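Local coordinates for periplasmic branched-chain amino acid-binding protein (Burkholderia mallei, PDB 3I09) that probably captures a small solute in the periplasm for an ABC transporter, and holds acetoacetic acid in the pocket between its two lobes, at residues T288-A293 with D303-Q308; Y98-I101 with T107-N110. All coordinates share one frame; numbering follows the deposited sequence.

Interaction 1 of 2, residues T288-A293 with D303-Q308; sequences TTYLKA and DKVMAQ. With EDO (1,2-ethanediol), chain K.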
loop_
_atom_site.group_PDB
_atom_site.type_symbol
_atom_site.label_atom_id
_atom_site.label_comp_id
_atom_site.label_asym_id
_atom_site.label_seq_id
_atom_site.Cartn_x
_atom_site.Cartn_y
_atom_site.Cartn_z
ATOM N N THR A 288 -12.145 -9.441 -6.535
ATOM C CA THR A 288 -13.479 -9.798 -6.188
ATOM C C THR A 288 -14.441 -8.600 -6.321
ATOM O O THR A 288 -15.515 -8.718 -6.901
ATOM C CB THR A 288 -13.562 -10.385 -4.778
ATOM O OG1 THR A 288 -12.614 -11.447 -4.639
ATOM C CG2 THR A 288 -14.964 -10.902 -4.532
ATOM N N THR A 289 -14.022 -7.452 -5.813
ATOM C CA THR A 289 -14.824 -6.223 -5.887
ATOM C C THR A 289 -15.087 -5.804 -7.338
ATOM O O THR A 289 -16.225 -5.488 -7.705
ATOM C CB THR A 289 -14.154 -5.138 -5.051
ATOM O OG1 THR A 289 -14.179 -5.575 -3.676
ATOM C CG2 THR A 289 -14.857 -3.772 -5.248
ATOM N N TYR A 290 -14.043 -5.775 -8.168
ATOM C CA TYR A 290 -14.227 -5.494 -9.588
ATOM C C TYR A 290 -15.205 -6.474 -10.243
ATOM O O TYR A 290 -16.106 -6.060 -10.967
ATOM C CB TYR A 290 -12.891 -5.538 -10.310
ATOM C CG TYR A 290 -13.017 -5.399 -11.788
ATOM C CD1 TYR A 290 -13.238 -4.167 -12.376
ATOM C CD2 TYR A 290 -12.940 -6.530 -12.618
ATOM C CE1 TYR A 290 -13.376 -4.058 -13.773
ATOM C CE2 TYR A 290 -13.082 -6.430 -13.988
ATOM C CZ TYR A 290 -13.308 -5.190 -14.551
ATOM O OH TYR A 290 -13.479 -5.052 -15.905
ATOM N N LEU A 291 -14.981 -7.776 -10.050
ATOM C CA LEU A 291 -15.800 -8.778 -10.715
ATOM C C LEU A 291 -17.262 -8.658 -10.278
ATOM O O LEU A 291 -18.153 -8.832 -11.102
ATOM C CB LEU A 291 -15.263 -10.208 -10.550
ATOM C CG LEU A 291 -13.900 -10.479 -11.242
ATOM C CD1 LEU A 291 -13.328 -11.854 -10.855
ATOM C CD2 LEU A 291 -14.016 -10.340 -12.745
ATOM N N LYS A 292 -17.498 -8.351 -9.001
ATOM C CA LYS A 292 -18.874 -8.168 -8.512
ATOM C C LYS A 292 -19.522 -6.990 -9.213
ATOM O O LYS A 292 -20.709 -7.023 -9.492
ATOM C CB LYS A 292 -18.932 -7.974 -6.998
ATOM C CG LYS A 292 -18.759 -9.259 -6.240
ATOM C CD LYS A 292 -18.802 -9.060 -4.714
ATOM C CE LYS A 292 -18.834 -10.430 -3.956
ATOM N NZ LYS A 292 -20.087 -11.243 -4.154
ATOM N N ALA A 293 -18.745 -5.946 -9.478
ATOM C CA ALA A 293 -19.254 -4.781 -10.153
ATOM C C ALA A 293 -19.581 -5.066 -11.628
ATOM O O ALA A 293 -20.630 -4.665 -12.115
ATOM C CB ALA A 293 -18.258 -3.643 -10.015
ATOM N N ASP A 303 -17.619 3.311 -17.610
ATOM C CA ASP A 303 -18.516 4.204 -16.880
ATOM C C ASP A 303 -19.560 3.440 -16.059
ATOM O O ASP A 303 -19.806 3.817 -14.919
ATOM C CB ASP A 303 -19.148 5.251 -17.779
ATOM C CG ASP A 303 -18.141 6.272 -18.304
ATOM O OD1 ASP A 303 -17.047 6.448 -17.718
ATOM O OD2 ASP A 303 -18.487 6.936 -19.312
ATOM N N LYS A 304 -20.106 2.356 -16.602
ATOM C CA LYS A 304 -21.026 1.504 -15.867
ATOM C C LYS A 304 -20.346 0.821 -14.685
ATOM O O LYS A 304 -20.920 0.751 -13.620
ATOM C CB LYS A 304 -21.656 0.441 -16.763
ATOM C CG LYS A 304 -22.565 1.042 -17.845
ATOM C CD LYS A 304 -23.128 -0.027 -18.755
ATOM C CE LYS A 304 -24.075 0.603 -19.753
ATOM N NZ LYS A 304 -24.730 -0.444 -20.587
ATOM N N VAL A 305 -19.123 0.318 -14.887
ATOM C CA VAL A 305 -18.390 -0.373 -13.800
ATOM C C VAL A 305 -18.028 0.620 -12.693
ATOM O O VAL A 305 -18.223 0.325 -11.506
ATOM C CB VAL A 305 -17.139 -1.134 -14.338
ATOM C CG1 VAL A 305 -16.319 -1.672 -13.169
ATOM C CG2 VAL A 305 -17.598 -2.271 -15.297
HETATM N N MSE A 306 -17.580 1.820 -13.057
HETATM C CA MSE A 306 -17.234 2.825 -12.046
HETATM C C MSE A 306 -18.466 3.197 -11.220
HETATM O O MSE A 306 -18.364 3.301 -9.985
HETATM C CB MSE A 306 -16.597 4.094 -12.657
HETATM C CG MSE A 306 -15.157 3.961 -13.142
HETATM SE SE MSE A 306 -13.859 3.168 -11.968
HETATM C CE MSE A 306 -14.084 4.281 -10.423
ATOM N N ALA A 307 -19.624 3.337 -11.872
ATOM C CA ALA A 307 -20.876 3.636 -11.160
ATOM C C ALA A 307 -21.233 2.504 -10.178
ATOM O O ALA A 307 -21.599 2.776 -9.021
ATOM C CB ALA A 307 -22.047 3.913 -12.141
ATOM N N GLN A 308 -21.070 1.248 -10.595
ATOM C CA GLN A 308 -21.262 0.108 -9.683
ATOM C C GLN A 308 -20.258 0.170 -8.546
ATOM O O GLN A 308 -20.646 0.008 -7.392
ATOM C CB GLN A 308 -21.133 -1.260 -10.358
ATOM C CG GLN A 308 -22.295 -1.676 -11.222
ATOM C CD GLN A 308 -23.566 -1.959 -10.412
ATOM O OE1 GLN A 308 -23.531 -2.234 -9.193
ATOM N NE2 GLN A 308 -24.674 -1.913 -11.086
HETATM C C1 EDO K . -16.000 5.499 -21.478
HETATM O O1 EDO K . -16.969 6.542 -21.431
HETATM C C2 EDO K . -16.731 4.187 -21.677
HETATM O O2 EDO K . -17.602 3.957 -20.573
#
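Tyr290 and Val305 meet where two successive helices pack across a small seam formed mainly by apolar atoms, a worked example of helix packing in which the two helices meet at the methyl of Ala293. The axes of the two segments come within 9.4 Å at an angle of 115° between their chain directions, and the approach is tightest where Ala293 faces Gln308, with CA atoms 5.3 Å apart. Val305 can be followed outward from its CB, which is directed at the other helix. Its CG1 branch, anti to the backbone N (chi1 173°), makes the contact: it lies obliquely off the Tyr290 ring, 3.8 Å from Tyr290 CE1 and 4.0 Å from Tyr290 CD1, and 4.2 Å from Ala293 CB. The side chains of Tyr290 and Val305 cross at about a right angle, and Tyr290 continues past the seam to touch Asp73 and Leu74 of strand 72-77. One turn further along, the methyl of Ala293 reaches Gln308 CB at 3.7 Å, while Gln308 CG lies 3.5 Å from Ala293 O. A bend about CB-CG (chi2 -68°) turns the glutamine amide aside, and across these two segments only CB and CG come close; the side chain also touches Ala296 and Ala297.

At the start of the second helix a 1,2-ethanediol molecule, probably from the crystallisation liquor, accepts a hydrogen bond from Asp303 N and donates another to Asp303 OD2. Asp303 OD1 is bonded instead to Tyr116 OH. No hydrogen bond joins the two segments, and the pairing rests on van der Waals contact. These are two successive helices joined by a short loop, helix 278-297 set against the first lobe's sheet of this type I periplasmic binding protein and helix 302-309 packed on that helix.

Interaction 2 of 2, residues Y98-I101 with T107-N110; sequences YINI and TLTN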
loop_
_atom_site.group_PDB
_atom_site.type_symbol
_atom_site.label_atom_id
_atom_site.label_comp_id
_atom_site.label_asym_id
_atom_site.label_seq_id
_atom_site.Cartn_x
_atom_site.Cartn_y
_atom_site.Cartn_z
ATOM N N TYR A 98 -9.013 1.429 -13.221
ATOM C CA TYR A 98 -7.698 1.281 -12.658
ATOM C C TYR A 98 -7.821 1.189 -11.125
ATOM O O TYR A 98 -8.247 2.159 -10.459
ATOM C CB TYR A 98 -6.833 2.473 -13.063
ATOM C CG TYR A 98 -5.443 2.538 -12.418
ATOM C CD1 TYR A 98 -4.590 1.434 -12.381
ATOM C CD2 TYR A 98 -4.977 3.735 -11.891
ATOM C CE1 TYR A 98 -3.319 1.528 -11.825
ATOM C CE2 TYR A 98 -3.726 3.846 -11.330
ATOM C CZ TYR A 98 -2.899 2.749 -11.292
ATOM O OH TYR A 98 -1.674 2.887 -10.709
ATOM N N ILE A 99 -7.422 0.043 -10.576
ATOM C CA ILE A 99 -7.424 -0.121 -9.147
ATOM C C ILE A 99 -5.995 -0.305 -8.685
ATOM O O ILE A 99 -5.295 -1.241 -9.100
ATOM C CB ILE A 99 -8.280 -1.304 -8.715
ATOM C CG1 ILE A 99 -9.693 -1.113 -9.237
ATOM C CG2 ILE A 99 -8.276 -1.396 -7.181
ATOM C CD1 ILE A 99 -10.631 -2.285 -8.899
ATOM N N ASN A 100 -5.526 0.633 -7.877
ATOM C CA ASN A 100 -4.182 0.547 -7.323
ATOM C C ASN A 100 -4.168 0.032 -5.885
ATOM O O ASN A 100 -4.887 0.552 -5.019
ATOM C CB ASN A 100 -3.450 1.864 -7.384
ATOM C CG ASN A 100 -1.973 1.675 -7.040
ATOM O OD1 ASN A 100 -1.640 1.466 -5.883
ATOM N ND2 ASN A 100 -1.104 1.657 -8.066
ATOM N N ILE A 101 -3.381 -1.029 -5.662
ATOM C CA ILE A 101 -3.225 -1.604 -4.328
ATOM C C ILE A 101 -1.853 -1.290 -3.711
ATOM O O ILE A 101 -1.753 -0.795 -2.573
ATOM C CB ILE A 101 -3.385 -3.153 -4.357
ATOM C CG1 ILE A 101 -4.863 -3.560 -4.515
ATOM C CG2 ILE A 101 -2.845 -3.776 -3.072
ATOM C CD1 ILE A 101 -5.488 -3.130 -5.731
ATOM N N THR A 107 -1.405 11.316 -3.656
ATOM C CA THR A 107 -1.554 12.033 -4.908
ATOM C C THR A 107 -2.634 11.399 -5.816
ATOM O O THR A 107 -3.343 12.069 -6.580
ATOM C CB THR A 107 -0.180 12.013 -5.672
ATOM O OG1 THR A 107 0.879 12.269 -4.745
ATOM C CG2 THR A 107 -0.175 13.032 -6.711
ATOM N N LEU A 108 -2.718 10.075 -5.755
ATOM C CA LEU A 108 -3.634 9.308 -6.565
ATOM C C LEU A 108 -5.111 9.664 -6.368
ATOM O O LEU A 108 -5.895 9.414 -7.256
ATOM C CB LEU A 108 -3.439 7.805 -6.296
ATOM C CG LEU A 108 -2.217 7.212 -6.969
ATOM C CD1 LEU A 108 -1.874 5.877 -6.239
ATOM C CD2 LEU A 108 -2.419 6.990 -8.549
ATOM N N THR A 109 -5.460 10.226 -5.200
ATOM C CA THR A 109 -6.838 10.622 -4.913
ATOM C C THR A 109 -6.938 12.106 -4.571
ATOM O O THR A 109 -7.899 12.562 -3.994
ATOM C CB THR A 109 -7.413 9.770 -3.772
ATOM O OG1 THR A 109 -6.602 9.933 -2.609
ATOM C CG2 THR A 109 -7.455 8.253 -4.196
ATOM N N ASN A 110 -5.915 12.855 -4.967
ATOM C CA ASN A 110 -5.793 14.251 -4.631
ATOM C C ASN A 110 -5.402 15.017 -5.887
ATOM O O ASN A 110 -6.239 15.112 -6.789
ATOM C CB ASN A 110 -4.850 14.421 -3.441
ATOM C CG ASN A 110 -5.564 14.199 -2.135
ATOM O OD1 ASN A 110 -6.392 15.050 -1.710
ATOM N ND2 ASN A 110 -5.307 13.052 -1.504
#
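Strand 97-100 runs extended through Tyr98 and Asn100, whereas the chain at Thr107 and Leu108 is wound into a short 3-10 turn, the nearest CA atoms being those of Asn100 and Leu108, 8.8 Å apart. The strand belongs to the largely parallel sheet of a Rossmann-like lobe, the architecture of type I periplasmic binding proteins, and the turn lies in the connection to the neighbouring strand 117-119. A single leucine spans the gap, with a different branch for each partner. Leu108 CD2 comes to the edge of the Tyr98 ring, near its plane, 4.4 Å from CE2; Leu108 CD1 stands 4.3 Å from Asn100 CG. Leu108 also touches Leu85 and His119, and so is buried between strands 97-100 and 117-119 and helix 81-94.

Two residues apart on one strand, Tyr98 and Asn100 point the same way, both with CG anti to the backbone N (chi1 174° and -169°), and their polar ends meet. The phenol is held twice, since Tyr98 OH is also bonded to Ala84 O, while Asn100 OD1 takes Ala103 N. The Asn100 ND2 to Tyr98 OH bond measures 3.0 Å, with the hydroxyl 16° out of the amide plane.

Interactions 1 and 2 show how one strand can serve two layers of a lobe. Their centres lie 16 Å apart, yet they touch: Ile99, between the two residues that meet Leu108, faces the other way, and its CD1 is 4.2 Å from Tyr290 CB. Strand 97-100 therefore meets Leu108 on one face and helix 278-297 on the other. Interaction 2 is the one near the ligand. The Asn100 side chain is about 7 Å from the acetoacetic acid, and its partner Ala103 lines the pocket, so Asn100 probably helps position the pocket from the second shell. Interaction 1 lies farther out, its centre about 21 Å from the chain's centre.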